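Local coordinates for protein cellulose hydrolase (Bacillus licheniformis, PDB 4YZT) that hydrolyses internal beta-1,4-glucosidic bonds of cellulose as a family 5 endoglucanase, held here with cellotetraose, at residues T101-I115 against F148-N161. Numbering follows the deposited sequence.
Sequences TDWALEREFYVVLNI and FKNKSERLLFEIVN. With BGC (beta-D-glucopyranose), chain B.
Val111-Leu155 and Val112-Leu156 are parallel pairs of neighbouring strands 110-114 and 155-158 in the (beta/alpha)8 barrel of this family 5 glycosidase. Val111 and Leu113 bond through both N and O: Val111 N to Arg154 O (2.8 Å) and Leu113 N to Leu156 O, while Val111 O and Leu113 O take Leu156 N and Glu158 N. On the helix-facing side, Leu113 CD2 sits over the centre of the Phe148 ring, 3.8 Å from its centroid, a CH-pi contact, while Thr101 CG2 meets Leu155 CD1. Lys151 NZ bridges to a syn lone pair of Asp102 OD1 (2.9 Å) and also pairs with Glu98. At the strands' N-terminal end, Arg154, extended from CG to NE, lies across one face of Tyr110, CG 3.7 Å from the ring centroid and the guanidinium tilted 24° to the ring. Its NH1 donates in plane to a lone pair of Glu108 O (2.8 Å). With alanine in place of Arg154, Glu108 O would probably lose this donor and Tyr110 the flat group on its face. At the C-terminal end, Asn161 ND2 donates to glucose O2 (2.8 Å); Arg72, joined to Asn161 OD1 and Glu158 OE1, probably fixes the amide's turn, while Asn161 N to Ile115 O holds its backbone.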
loop_
_atom_site.group_PDB
_atom_site.type_symbol
_atom_site.label_atom_id
_atom_site.label_comp_id
_atom_site.label_asym_id
_atom_site.label_seq_id
_atom_site.Cartn_x
_atom_site.Cartn_y
_atom_site.Cartn_z
ATOM N N THR A 101 19.304 6.348 9.517
ATOM C CA THR A 101 18.423 7.069 10.431
ATOM C C THR A 101 18.812 8.553 10.470
ATOM O O THR A 101 17.939 9.424 10.462
ATOM C CB THR A 101 18.454 6.478 11.862
ATOM O OG1 THR A 101 18.048 5.107 11.821
ATOM C CG2 THR A 101 17.476 7.216 12.756
ATOM N N ASP A 102 20.111 8.838 10.496
ATOM C CA ASP A 102 20.591 10.227 10.535
ATOM C C ASP A 102 20.196 10.998 9.274
ATOM O O ASP A 102 19.780 12.154 9.353
ATOM C CB ASP A 102 22.111 10.276 10.714
ATOM C CG ASP A 102 22.538 10.141 12.170
ATOM O OD1 ASP A 102 21.683 10.289 13.072
ATOM O OD2 ASP A 102 23.738 9.894 12.414
ATOM N N TRP A 103 20.319 10.354 8.116
ATOM C CA TRP A 103 19.888 10.967 6.861
ATOM C C TRP A 103 18.446 11.465 6.931
ATOM O O TRP A 103 18.136 12.581 6.480
ATOM C CB TRP A 103 20.047 9.975 5.696
ATOM C CG TRP A 103 21.461 9.822 5.222
ATOM C CD1 TRP A 103 22.517 10.664 5.471
ATOM C CD2 TRP A 103 21.983 8.756 4.416
ATOM N NE1 TRP A 103 23.658 10.190 4.856
ATOM C CE2 TRP A 103 23.357 9.014 4.214
ATOM C CE3 TRP A 103 21.420 7.611 3.850
ATOM C CZ2 TRP A 103 24.172 8.162 3.465
ATOM C CZ3 TRP A 103 22.224 6.773 3.111
ATOM C CH2 TRP A 103 23.585 7.050 2.923
ATOM N N ALA A 104 17.564 10.646 7.504
ATOM C CA ALA A 104 16.166 11.024 7.617
ATOM C C ALA A 104 16.031 12.163 8.624
ATOM O O ALA A 104 15.346 13.160 8.371
ATOM C CB ALA A 104 15.315 9.822 8.035
ATOM N N LEU A 105 16.689 12.022 9.773
ATOM C CA LEU A 105 16.548 13.038 10.813
ATOM C C LEU A 105 17.084 14.389 10.359
ATOM O O LEU A 105 16.541 15.444 10.715
ATOM C CB LEU A 105 17.267 12.611 12.092
ATOM C CG LEU A 105 16.596 11.505 12.896
ATOM C CD1 LEU A 105 17.558 11.027 13.984
ATOM C CD2 LEU A 105 15.307 12.024 13.513
ATOM N N GLU A 106 18.153 14.385 9.575
ATOM C CA GLU A 106 18.748 15.638 9.138
ATOM C C GLU A 106 17.863 16.357 8.119
ATOM O O GLU A 106 18.072 17.531 7.822
ATOM C CB GLU A 106 20.146 15.385 8.575
ATOM C CG GLU A 106 21.121 14.967 9.661
ATOM C CD GLU A 106 22.426 14.426 9.128
ATOM O OE1 GLU A 106 22.618 14.424 7.892
ATOM O OE2 GLU A 106 23.264 14.014 9.957
ATOM N N ARG A 107 16.866 15.654 7.592
ATOM C CA ARG A 107 15.886 16.262 6.691
ATOM C C ARG A 107 14.640 16.699 7.459
ATOM O O ARG A 107 13.604 17.002 6.867
ATOM C CB ARG A 107 15.529 15.294 5.560
ATOM C CG ARG A 107 16.536 15.417 4.438
ATOM C CD ARG A 107 17.021 14.110 3.902
ATOM N NE ARG A 107 18.080 14.350 2.926
ATOM C CZ ARG A 107 19.364 14.076 3.128
ATOM N NH1 ARG A 107 19.760 13.520 4.275
ATOM N NH2 ARG A 107 20.248 14.345 2.177
ATOM N N GLU A 108 14.786 16.742 8.784
ATOM C CA GLU A 108 13.760 17.205 9.717
ATOM C C GLU A 108 12.514 16.329 9.771
ATOM O O GLU A 108 11.504 16.734 10.347
ATOM C CB GLU A 108 13.355 18.645 9.392
ATOM C CG GLU A 108 14.516 19.594 9.378
ATOM C CD GLU A 108 14.667 20.299 10.703
ATOM O OE1 GLU A 108 14.759 19.610 11.738
ATOM O OE2 GLU A 108 14.667 21.551 10.694
ATOM N N PHE A 109 12.576 15.133 9.186
ATOM C CA PHE A 109 11.500 14.151 9.364
ATOM C C PHE A 109 11.313 13.756 10.828
ATOM O O PHE A 109 12.276 13.709 11.614
ATOM C CB PHE A 109 11.785 12.863 8.573
ATOM C CG PHE A 109 11.697 13.013 7.078
ATOM C CD1 PHE A 109 10.501 13.378 6.465
ATOM C CD2 PHE A 109 12.789 12.727 6.275
ATOM C CE1 PHE A 109 10.416 13.491 5.076
ATOM C CE2 PHE A 109 12.708 12.839 4.892
ATOM C CZ PHE A 109 11.522 13.227 4.289
ATOM N N TYR A 110 10.083 13.428 11.196
ATOM C CA TYR A 110 9.898 12.591 12.370
ATOM C C TYR A 110 10.143 11.173 11.873
ATOM O O TYR A 110 9.722 10.823 10.774
ATOM C CB TYR A 110 8.513 12.758 12.978
ATOM C CG TYR A 110 8.399 14.017 13.798
ATOM C CD1 TYR A 110 8.294 15.255 13.178
ATOM C CD2 TYR A 110 8.414 13.974 15.185
ATOM C CE1 TYR A 110 8.193 16.417 13.908
ATOM C CE2 TYR A 110 8.316 15.141 15.931
ATOM C CZ TYR A 110 8.208 16.352 15.280
ATOM O OH TYR A 110 8.114 17.515 16.002
ATOM N N VAL A 111 10.853 10.374 12.656
ATOM C CA VAL A 111 11.361 9.105 12.157
ATOM C C VAL A 111 10.983 7.964 13.104
ATOM O O VAL A 111 11.180 8.091 14.308
ATOM C CB VAL A 111 12.904 9.148 11.989
ATOM C CG1 VAL A 111 13.429 7.809 11.462
ATOM C CG2 VAL A 111 13.330 10.308 11.067
ATOM N N VAL A 112 10.426 6.874 12.554
ATOM C CA VAL A 112 10.100 5.686 13.338
ATOM C C VAL A 112 11.120 4.580 13.063
ATOM O O VAL A 112 11.247 4.111 11.928
ATOM C CB VAL A 112 8.687 5.175 13.025
ATOM C CG1 VAL A 112 8.387 3.846 13.762
ATOM C CG2 VAL A 112 7.664 6.248 13.388
ATOM N N LEU A 113 11.844 4.171 14.102
ATOM C CA LEU A 113 12.808 3.081 13.967
ATOM C C LEU A 113 12.263 1.862 14.701
ATOM O O LEU A 113 11.808 1.997 15.843
ATOM C CB LEU A 113 14.175 3.492 14.522
ATOM C CG LEU A 113 15.305 2.449 14.564
ATOM C CD1 LEU A 113 15.786 2.071 13.167
ATOM C CD2 LEU A 113 16.469 2.947 15.422
ATOM N N ASN A 114 12.288 0.683 14.070
ATOM C CA ASN A 114 11.687 -0.484 14.738
ATOM C C ASN A 114 12.536 -1.743 14.713
ATOM O O ASN A 114 13.698 -1.718 14.300
ATOM C CB ASN A 114 10.286 -0.779 14.151
ATOM C CG ASN A 114 10.309 -1.533 12.803
ATOM O OD1 ASN A 114 11.343 -2.006 12.315
ATOM N ND2 ASN A 114 9.124 -1.679 12.220
ATOM N N ILE A 115 11.938 -2.825 15.206
ATOM C CA ILE A 115 12.376 -4.190 14.953
ATOM C C ILE A 115 11.286 -4.816 14.072
ATOM O O ILE A 115 10.116 -4.823 14.454
ATOM C CB ILE A 115 12.556 -4.994 16.259
ATOM C CG1 ILE A 115 13.696 -4.404 17.109
ATOM C CG2 ILE A 115 12.772 -6.485 15.962
ATOM C CD1 ILE A 115 14.046 -5.230 18.351
ATOM N N PHE A 148 21.039 4.974 20.069
ATOM C CA PHE A 148 20.216 6.087 19.604
ATOM C C PHE A 148 19.705 6.969 20.749
ATOM O O PHE A 148 18.840 7.817 20.552
ATOM C CB PHE A 148 19.045 5.534 18.772
ATOM C CG PHE A 148 19.481 4.946 17.453
ATOM C CD1 PHE A 148 19.560 5.750 16.318
ATOM C CD2 PHE A 148 19.831 3.602 17.349
ATOM C CE1 PHE A 148 19.968 5.218 15.082
ATOM C CE2 PHE A 148 20.240 3.063 16.123
ATOM C CZ PHE A 148 20.316 3.881 14.988
ATOM N N LYS A 149 20.272 6.771 21.933
ATOM C CA LYS A 149 19.851 7.478 23.148
ATOM C C LYS A 149 19.830 9.017 23.027
ATOM O O LYS A 149 18.934 9.684 23.556
ATOM C CB LYS A 149 20.769 7.071 24.302
ATOM C CG LYS A 149 20.549 7.864 25.584
ATOM C CD LYS A 149 21.419 7.350 26.729
ATOM C CE LYS A 149 21.277 8.246 27.952
ATOM N NZ LYS A 149 22.049 7.746 29.135
ATOM N N ASN A 150 20.811 9.566 22.315
ATOM C CA ASN A 150 21.038 11.005 22.288
ATOM C C ASN A 150 20.489 11.710 21.065
ATOM O O ASN A 150 20.709 12.919 20.887
ATOM C CB ASN A 150 22.534 11.271 22.405
ATOM C CG ASN A 150 23.084 10.781 23.715
ATOM O OD1 ASN A 150 22.498 11.030 24.773
ATOM N ND2 ASN A 150 24.189 10.045 23.659
ATOM N N LYS A 151 19.784 10.956 20.221
ATOM C CA LYS A 151 19.133 11.515 19.047
ATOM C C LYS A 151 17.969 12.420 19.436
ATOM O O LYS A 151 17.373 12.254 20.509
ATOM C CB LYS A 151 18.640 10.398 18.134
ATOM C CG LYS A 151 19.747 9.440 17.670
ATOM C CD LYS A 151 20.803 10.172 16.816
ATOM C CE LYS A 151 21.910 9.191 16.392
ATOM N NZ LYS A 151 22.996 9.831 15.576
ATOM N N SER A 152 17.622 13.363 18.568
ATOM C CA SER A 152 16.561 14.303 18.907
ATOM C C SER A 152 15.222 13.590 19.115
ATOM O O SER A 152 15.043 12.410 18.740
ATOM C CB SER A 152 16.421 15.378 17.832
ATOM O OG SER A 152 15.336 15.118 16.951
ATOM N N GLU A 153 14.287 14.326 19.710
ATOM C CA GLU A 153 12.962 13.811 20.055
ATOM C C GLU A 153 12.107 13.501 18.822
ATOM O O GLU A 153 10.996 12.974 18.955
ATOM C CB GLU A 153 12.233 14.821 20.954
ATOM C CG GLU A 153 11.945 16.152 20.243
ATOM C CD GLU A 153 11.539 17.285 21.188
ATOM O OE1 GLU A 153 10.471 17.192 21.834
ATOM O OE2 GLU A 153 12.295 18.276 21.280
ATOM N N ARG A 154 12.605 13.848 17.633
ATOM C CA ARG A 154 11.902 13.487 16.405
ATOM C C ARG A 154 12.133 12.020 16.048
ATOM O O ARG A 154 11.515 11.501 15.118
ATOM C CB ARG A 154 12.319 14.389 15.238
ATOM C CG ARG A 154 11.860 15.837 15.427
ATOM C CD ARG A 154 11.898 16.687 14.168
ATOM N NE ARG A 154 11.346 18.008 14.483
ATOM C CZ ARG A 154 10.748 18.832 13.620
ATOM N NH1 ARG A 154 10.609 18.505 12.338
ATOM N NH2 ARG A 154 10.285 19.999 14.055
ATOM N N LEU A 155 12.995 11.339 16.794
ATOM C CA LEU A 155 13.141 9.898 16.584
ATOM C C LEU A 155 12.290 9.138 17.601
ATOM O O LEU A 155 12.405 9.351 18.814
ATOM C CB LEU A 155 14.612 9.468 16.667
ATOM C CG LEU A 155 14.897 7.954 16.539
ATOM C CD1 LEU A 155 14.515 7.386 15.163
ATOM C CD2 LEU A 155 16.354 7.668 16.856
ATOM N N LEU A 156 11.427 8.273 17.080
ATOM C CA LEU A 156 10.532 7.430 17.866
ATOM C C LEU A 156 11.018 5.982 17.793
ATOM O O LEU A 156 11.561 5.562 16.771
ATOM C CB LEU A 156 9.087 7.517 17.352
ATOM C CG LEU A 156 8.309 8.846 17.450
ATOM C CD1 LEU A 156 8.692 9.791 16.325
ATOM C CD2 LEU A 156 6.805 8.600 17.425
ATOM N N PHE A 157 10.830 5.222 18.870
ATOM C CA PHE A 157 11.114 3.779 18.838
ATOM C C PHE A 157 9.814 2.989 18.759
ATOM O O PHE A 157 8.895 3.237 19.546
ATOM C CB PHE A 157 11.872 3.299 20.085
ATOM C CG PHE A 157 13.262 3.867 20.257
ATOM C CD1 PHE A 157 13.963 4.412 19.205
ATOM C CD2 PHE A 157 13.865 3.835 21.511
ATOM C CE1 PHE A 157 15.256 4.930 19.396
ATOM C CE2 PHE A 157 15.148 4.350 21.713
ATOM C CZ PHE A 157 15.842 4.893 20.652
ATOM N N GLU A 158 9.748 2.026 17.843
ATOM C CA GLU A 158 8.631 1.081 17.782
ATOM C C GLU A 158 9.116 -0.315 18.201
ATOM O O GLU A 158 9.973 -0.909 17.553
ATOM C CB GLU A 158 8.017 1.040 16.383
ATOM C CG GLU A 158 6.927 -0.026 16.248
ATOM C CD GLU A 158 6.409 -0.161 14.816
ATOM O OE1 GLU A 158 7.022 0.426 13.899
ATOM O OE2 GLU A 158 5.397 -0.866 14.613
ATOM N N ILE A 159 8.576 -0.823 19.302
ATOM C CA ILE A 159 9.086 -2.056 19.918
ATOM C C ILE A 159 9.181 -3.282 18.980
ATOM O O ILE A 159 10.241 -3.913 18.908
ATOM C CB ILE A 159 8.236 -2.425 21.149
ATOM C CG1 ILE A 159 8.266 -1.277 22.164
ATOM C CG2 ILE A 159 8.751 -3.703 21.818
ATOM C CD1 ILE A 159 9.678 -0.903 22.590
ATOM N N VAL A 160 8.098 -3.613 18.272
ATOM C CA VAL A 160 8.102 -4.770 17.376
ATOM C C VAL A 160 6.963 -4.717 16.336
ATOM O O VAL A 160 5.812 -4.396 16.659
ATOM C CB VAL A 160 8.004 -6.113 18.186
ATOM C CG1 VAL A 160 6.707 -6.187 19.019
ATOM C CG2 VAL A 160 8.117 -7.328 17.280
ATOM N N ASN A 161 7.294 -5.044 15.089
ATOM C CA ASN A 161 6.326 -5.118 14.002
ATOM C C ASN A 161 5.495 -6.401 14.034
ATOM O O ASN A 161 6.054 -7.477 14.205
ATOM C CB ASN A 161 7.049 -5.040 12.652
ATOM C CG ASN A 161 6.092 -4.959 11.494
ATOM O OD1 ASN A 161 5.394 -3.961 11.340
ATOM N ND2 ASN A 161 6.047 -6.003 10.670
HETATM C C2 BGC B . 4.203 -6.075 7.145
HETATM C C3 BGC B . 4.899 -5.680 5.890
HETATM C C4 BGC B . 4.302 -6.318 4.714
HETATM C C5 BGC B . 2.820 -5.949 4.653
HETATM C C6 BGC B . 2.066 -6.442 3.448
HETATM C C1 BGC B . 2.763 -5.710 6.903
HETATM O O1 BGC B . 1.947 -5.618 8.032
HETATM O O2 BGC B . 4.663 -5.298 8.294
HETATM O O3 BGC B . 6.374 -5.929 5.957
HETATM O O4 BGC B . 5.029 -5.864 3.517
HETATM O O5 BGC B . 2.187 -6.508 5.847
HETATM O O6 BGC B . 2.015 -7.857 3.532
#